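Long-range contacts in molybdopterin adenylyltransferase (Helicobacter pylori, PDB 4XCW), which probably activates molybdopterin by transferring an adenylyl group to it, a late step in the biosynthesis of the molybdenum cofactor: residues M3-I8 and L39-F44; E32-Y37 and E143-V148. One frame throughout, in Å; residues are numbered along the deposited sequence.

Interaction 1. Residues M3-I8 and L39-F44; sequences MQTIHI and LNPLEF
Ile6, His7 and Ile8 pair in parallel register with Leu42, Glu43 and Phe44, and the backbone bonds follow the pattern expected of such a pair. Ile6 N donates to Pro41 O, Glu43 N to Ile6 O, and Ile8 N to Glu43 O at 2.9 Å. A fourth bond, just ahead of the regular pairing, comes from a side chain: Asn40 ND2 gives an N-H to Gln4 O (2.9 Å, 158°), with the oxygen close to the Asn40 amide plane. Three hydrogen bonds hold that amide: besides the one to Gln4 O, OD1 accepts from Gln165 N and ND2 also donates to Tyr163 O.

Apolar contacts line one face. Leu42 CD2 rests on Ile6 CB at 3.7 Å, while Phe44 lies side by side with Ile8, its CD1 3.8 Å from Ile8 CB. On the other face, His7 and Glu43 stand side by side, ring and carboxylate planes 66° apart, with His7 CE1 3.2 Å from Glu43 OE1; His7 ND1 is hydrogen-bonded to His45. Met3, bent at chi3 (-62°), brings CE to 3.2 Å from Leu39 O.

Within the sheet, strand 42-49 is outermost and strand 71-75 flanks 6-13 on its far side, while helix 25-37 packs against Ile8, Leu42 and Phe44.

Interaction 2. Residues E32-Y37 and E143-V148; sequences EVLSEY and ECLEAV
Leu145 reaches across to Val33 and overlaps it obliquely, its CD1 lying 3.7 Å from Val33 CG1. The first torsion of Val33 sets CG1 anti to the backbone N (chi1 173°), and this methyl serves two neighbours: it meets Leu145 and also sits 3.5 Å above one face of the Tyr37 ring, displaced toward the rim. The other Leu145 methyl, CD2, makes a looser approach to Leu34 CD2 at 4.4 Å. Leu145 thus spans two successive residues of the facing helix and also touches Leu134 of strand 129-134.

Tyr37 extends the contact by one turn. Its ring presents an edge to the backbone of the other helix, with Leu145 O and Glu146 N near the ring plane and CE2 4.0 Å from that oxygen. The phenol end stops over the start of the Glu146 side chain, OH lying 3.4 Å from Glu146 CA, and the two side chains cross at about a right angle. The contact is made by packing and is small, 191 Å² in all, with the axes of the two segments 10.8 Å apart at closest approach. Phe149 meets the Tyr37 ring obliquely, and Glu32 adds a salt bridge to Arg142.

Segments 32-37 and 143-148 run in broadly similar directions, 32° apart; their helices, 25-37 and 138-148, are neighbours on one side of the sheet in this alpha/beta molybdopterin-binding fold.

In the fold
The two contacts show how one helix can join a strand pair and a neighbouring helix. Helix 25-37 is the connection between the strands paired in interaction 1, completing a beta-alpha-beta unit, and it supplies residues 32-37 to interaction 2. The centres lie about 15 Å apart, yet the contacts touch: Leu42 CD1 comes within 3.7 Å of Ser35 CA, Phe44 CE2 within 3.7 Å of Ser35 OG, and Ile8 CG2 within 3.9 Å of Leu34 CD1. Leu34 takes part in both, facing the strands through CD1 and helix 138-148 through CD2. Packing thus runs from the edge of the sheet through helix 25-37 to helix 138-148.

Interaction 1. Residues M3-I8 and L39-F44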
loop_
_atom_site.group_PDB
_atom_site.type_symbol
_atom_site.label_atom_id
_atom_site.label_comp_id
_atom_site.label_asym_id
_atom_site.label_seq_id
_atom_site.Cartn_x
_atom_site.Cartn_y
_atom_site.Cartn_z
ATOM N N MET B 3 15.755 -34.026 -0.138
ATOM C CA MET B 3 15.225 -32.676 -0.025
ATOM C C MET B 3 16.318 -31.713 0.400
ATOM O O MET B 3 17.174 -32.051 1.217
ATOM C CB MET B 3 14.071 -32.619 0.972
ATOM C CG MET B 3 12.789 -33.256 0.484
ATOM S SD MET B 3 11.514 -33.127 1.744
ATOM C CE MET B 3 12.277 -34.070 3.061
ATOM N N GLN B 4 16.290 -30.509 -0.158
ATOM C CA GLN B 4 17.252 -29.491 0.230
ATOM C C GLN B 4 16.986 -29.005 1.643
ATOM O O GLN B 4 15.836 -28.915 2.076
ATOM C CB GLN B 4 17.212 -28.312 -0.737
ATOM C CG GLN B 4 17.966 -28.551 -2.024
ATOM C CD GLN B 4 17.833 -27.394 -2.989
ATOM O OE1 GLN B 4 16.736 -26.887 -3.224
ATOM N NE2 GLN B 4 18.957 -26.959 -3.547
ATOM N N THR B 5 18.057 -28.701 2.363
ATOM C CA THR B 5 17.933 -28.051 3.656
ATOM C C THR B 5 17.471 -26.618 3.466
ATOM O O THR B 5 18.013 -25.880 2.639
ATOM C CB THR B 5 19.258 -28.063 4.427
ATOM O OG1 THR B 5 19.704 -29.415 4.578
ATOM C CG2 THR B 5 19.080 -27.429 5.802
ATOM N N ILE B 6 16.453 -26.229 4.220
ATOM C CA ILE B 6 15.979 -24.855 4.178
ATOM C C ILE B 6 16.545 -24.122 5.381
ATOM O O ILE B 6 16.361 -24.549 6.522
ATOM C CB ILE B 6 14.444 -24.769 4.176
ATOM C CG1 ILE B 6 13.872 -25.575 3.005
ATOM C CG2 ILE B 6 13.985 -23.309 4.099
ATOM C CD1 ILE B 6 14.331 -25.095 1.640
ATOM N N HIS B 7 17.263 -23.038 5.118
ATOM C CA HIS B 7 17.791 -22.206 6.186
ATOM C C HIS B 7 16.832 -21.060 6.464
ATOM O O HIS B 7 16.401 -20.354 5.550
ATOM C CB HIS B 7 19.184 -21.693 5.826
ATOM C CG HIS B 7 20.226 -22.761 5.841
ATOM N ND1 HIS B 7 20.961 -23.070 6.968
ATOM C CD2 HIS B 7 20.642 -23.619 4.879
ATOM C CE1 HIS B 7 21.791 -24.056 6.694
ATOM N NE2 HIS B 7 21.616 -24.409 5.431
ATOM N N ILE B 8 16.475 -20.906 7.734
ATOM C CA ILE B 8 15.463 -19.936 8.128
ATOM C C ILE B 8 15.974 -19.019 9.229
ATOM O O ILE B 8 16.402 -19.484 10.284
ATOM C CB ILE B 8 14.180 -20.633 8.613
ATOM C CG1 ILE B 8 13.574 -21.455 7.476
ATOM C CG2 ILE B 8 13.166 -19.608 9.107
ATOM C CD1 ILE B 8 12.276 -22.133 7.842
ATOM N N LEU B 39 8.503 -30.059 5.012
ATOM C CA LEU B 39 9.015 -31.416 5.120
ATOM C C LEU B 39 10.541 -31.432 5.096
ATOM O O LEU B 39 11.165 -32.400 5.532
ATOM C CB LEU B 39 8.459 -32.284 3.988
ATOM C CG LEU B 39 6.934 -32.429 3.967
ATOM C CD1 LEU B 39 6.474 -33.112 2.690
ATOM C CD2 LEU B 39 6.463 -33.208 5.183
ATOM N N ASN B 40 11.132 -30.354 4.590
ATOM C CA ASN B 40 12.587 -30.251 4.481
ATOM C C ASN B 40 13.282 -30.362 5.824
ATOM O O ASN B 40 12.711 -29.991 6.847
ATOM C CB ASN B 40 12.991 -28.915 3.847
ATOM C CG ASN B 40 12.306 -28.660 2.526
ATOM O OD1 ASN B 40 11.117 -28.358 2.485
ATOM N ND2 ASN B 40 13.059 -28.772 1.433
ATOM N N PRO B 41 14.524 -30.867 5.826
ATOM C CA PRO B 41 15.363 -30.610 6.996
ATOM C C PRO B 41 15.515 -29.105 7.178
ATOM O O PRO B 41 15.800 -28.385 6.215
ATOM C CB PRO B 41 16.696 -31.282 6.645
ATOM C CG PRO B 41 16.634 -31.560 5.170
ATOM C CD PRO B 41 15.190 -31.727 4.834
ATOM N N LEU B 42 15.301 -28.625 8.396
ATOM C CA LEU B 42 15.332 -27.194 8.645
ATOM C C LEU B 42 16.484 -26.817 9.562
ATOM O O LEU B 42 16.811 -27.542 10.503
ATOM C CB LEU B 42 14.009 -26.733 9.254
ATOM C CG LEU B 42 12.751 -27.063 8.452
ATOM C CD1 LEU B 42 11.507 -26.586 9.187
ATOM C CD2 LEU B 42 12.834 -26.446 7.069
ATOM N N GLU B 43 17.106 -25.681 9.273
ATOM C CA GLU B 43 18.096 -25.113 10.173
ATOM C C GLU B 43 17.684 -23.690 10.497
ATOM O O GLU B 43 17.547 -22.853 9.604
ATOM C CB GLU B 43 19.502 -25.158 9.563
ATOM C CG GLU B 43 20.013 -26.574 9.322
ATOM C CD GLU B 43 21.523 -26.650 9.169
ATOM O OE1 GLU B 43 22.204 -25.636 9.437
ATOM O OE2 GLU B 43 22.026 -27.727 8.783
ATOM N N PHE B 44 17.464 -23.429 11.782
ATOM C CA PHE B 44 17.006 -22.125 12.225
ATOM C C PHE B 44 18.147 -21.262 12.746
ATOM O O PHE B 44 18.989 -21.721 13.518
ATOM C CB PHE B 44 15.935 -22.280 13.306
ATOM C CG PHE B 44 14.612 -22.765 12.782
ATOM C CD1 PHE B 44 13.736 -21.888 12.169
ATOM C CD2 PHE B 44 14.241 -24.093 12.913
ATOM C CE1 PHE B 44 12.515 -22.328 11.689
ATOM C CE2 PHE B 44 13.020 -24.535 12.436
ATOM C CZ PHE B 44 12.159 -23.650 11.823
#

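Interaction 2. Residues E32-Y37 and E143-V148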
loop_
_atom_site.group_PDB
_atom_site.type_symbol
_atom_site.label_atom_id
_atom_site.label_comp_id
_atom_site.label_asym_id
_atom_site.label_seq_id
_atom_site.Cartn_x
_atom_site.Cartn_y
_atom_site.Cartn_z
ATOM N N GLU B 32 7.917 -23.582 15.679
ATOM C CA GLU B 32 6.897 -24.629 15.725
ATOM C C GLU B 32 6.078 -24.666 14.439
ATOM O O GLU B 32 5.897 -25.721 13.839
ATOM C CB GLU B 32 5.960 -24.432 16.918
ATOM C CG GLU B 32 6.529 -24.870 18.254
ATOM C CD GLU B 32 5.521 -24.731 19.378
ATOM O OE1 GLU B 32 4.391 -24.268 19.109
ATOM O OE2 GLU B 32 5.856 -25.089 20.528
ATOM N N VAL B 33 5.584 -23.506 14.026
ATOM C CA VAL B 33 4.737 -23.412 12.842
ATOM C C VAL B 33 5.471 -23.793 11.563
ATOM O O VAL B 33 4.976 -24.585 10.759
ATOM C CB VAL B 33 4.165 -21.991 12.677
ATOM C CG1 VAL B 33 3.440 -21.863 11.349
ATOM C CG2 VAL B 33 3.229 -21.664 13.824
ATOM N N LEU B 34 6.654 -23.224 11.371
ATOM C CA LEU B 34 7.410 -23.501 10.160
ATOM C C LEU B 34 7.846 -24.965 10.114
ATOM O O LEU B 34 7.920 -25.562 9.038
ATOM C CB LEU B 34 8.607 -22.555 10.059
ATOM C CG LEU B 34 8.169 -21.115 9.773
ATOM C CD1 LEU B 34 9.346 -20.155 9.802
ATOM C CD2 LEU B 34 7.429 -21.025 8.435
ATOM N N SER B 35 8.100 -25.549 11.284
ATOM C CA SER B 35 8.477 -26.961 11.358
ATOM C C SER B 35 7.339 -27.877 10.921
ATOM O O SER B 35 7.579 -28.950 10.373
ATOM C CB SER B 35 8.917 -27.333 12.776
ATOM O OG SER B 35 10.158 -26.733 13.098
ATOM N N GLU B 36 6.104 -27.457 11.172
ATOM C CA GLU B 36 4.934 -28.242 10.792
ATOM C C GLU B 36 4.570 -28.050 9.320
ATOM O O GLU B 36 3.958 -28.924 8.705
ATOM C CB GLU B 36 3.737 -27.875 11.671
ATOM C CG GLU B 36 3.911 -28.211 13.144
ATOM C CD GLU B 36 2.794 -27.645 14.002
ATOM O OE1 GLU B 36 1.907 -26.965 13.443
ATOM O OE2 GLU B 36 2.803 -27.879 15.232
ATOM N N TYR B 37 4.952 -26.903 8.767
ATOM C CA TYR B 37 4.600 -26.541 7.395
ATOM C C TYR B 37 5.527 -27.149 6.347
ATOM O O TYR B 37 5.121 -27.358 5.202
ATOM C CB TYR B 37 4.604 -25.020 7.232
ATOM C CG TYR B 37 3.391 -24.315 7.798
ATOM C CD1 TYR B 37 2.418 -25.008 8.515
ATOM C CD2 TYR B 37 3.218 -22.947 7.611
ATOM C CE1 TYR B 37 1.311 -24.352 9.030
ATOM C CE2 TYR B 37 2.118 -22.287 8.119
ATOM C CZ TYR B 37 1.169 -22.986 8.827
ATOM O OH TYR B 37 0.074 -22.313 9.329
ATOM N N GLU B 143 -1.729 -17.133 12.970
ATOM C CA GLU B 143 -2.729 -16.672 12.012
ATOM C C GLU B 143 -2.074 -15.995 10.817
ATOM O O GLU B 143 -2.501 -16.178 9.679
ATOM C CB GLU B 143 -3.715 -15.722 12.690
ATOM C CG GLU B 143 -4.572 -16.406 13.742
ATOM C CD GLU B 143 -5.144 -15.441 14.755
ATOM O OE1 GLU B 143 -4.545 -14.368 14.974
ATOM O OE2 GLU B 143 -6.196 -15.757 15.340
ATOM N N CYS B 144 -1.031 -15.218 11.083
ATOM C CA CYS B 144 -0.307 -14.525 10.029
ATOM C C CYS B 144 0.388 -15.502 9.081
ATOM O O CYS B 144 0.246 -15.401 7.862
ATOM C CB CYS B 144 0.707 -13.563 10.644
ATOM S SG CYS B 144 1.667 -12.625 9.450
ATOM N N LEU B 145 1.122 -16.459 9.642
ATOM C CA LEU B 145 1.847 -17.432 8.827
ATOM C C LEU B 145 0.877 -18.309 8.037
ATOM O O LEU B 145 1.133 -18.645 6.882
ATOM C CB LEU B 145 2.761 -18.294 9.704
ATOM C CG LEU B 145 4.077 -17.629 10.109
ATOM C CD1 LEU B 145 4.805 -18.446 11.161
ATOM C CD2 LEU B 145 4.959 -17.406 8.884
ATOM N N GLU B 146 -0.244 -18.674 8.653
ATOM C CA GLU B 146 -1.245 -19.474 7.955
ATOM C C GLU B 146 -1.745 -18.737 6.712
ATOM O O GLU B 146 -1.994 -19.346 5.669
ATOM C CB GLU B 146 -2.415 -19.815 8.885
ATOM C CG GLU B 146 -3.475 -20.692 8.233
ATOM C CD GLU B 146 -4.506 -21.200 9.221
ATOM O OE1 GLU B 146 -4.309 -21.012 10.441
ATOM O OE2 GLU B 146 -5.517 -21.784 8.778
ATOM N N ALA B 147 -1.852 -17.419 6.822
ATOM C CA ALA B 147 -2.361 -16.604 5.732
ATOM C C ALA B 147 -1.346 -16.410 4.612
ATOM O O ALA B 147 -1.711 -16.458 3.438
ATOM C CB ALA B 147 -2.804 -15.251 6.257
ATOM N N VAL B 148 -0.083 -16.177 4.966
ATOM C CA VAL B 148 0.904 -15.790 3.955
ATOM C C VAL B 148 1.748 -16.944 3.430
ATOM O O VAL B 148 2.271 -16.861 2.320
ATOM C CB VAL B 148 1.876 -14.696 4.473
ATOM C CG1 VAL B 148 1.104 -13.464 4.923
ATOM C CG2 VAL B 148 2.767 -15.229 5.585
#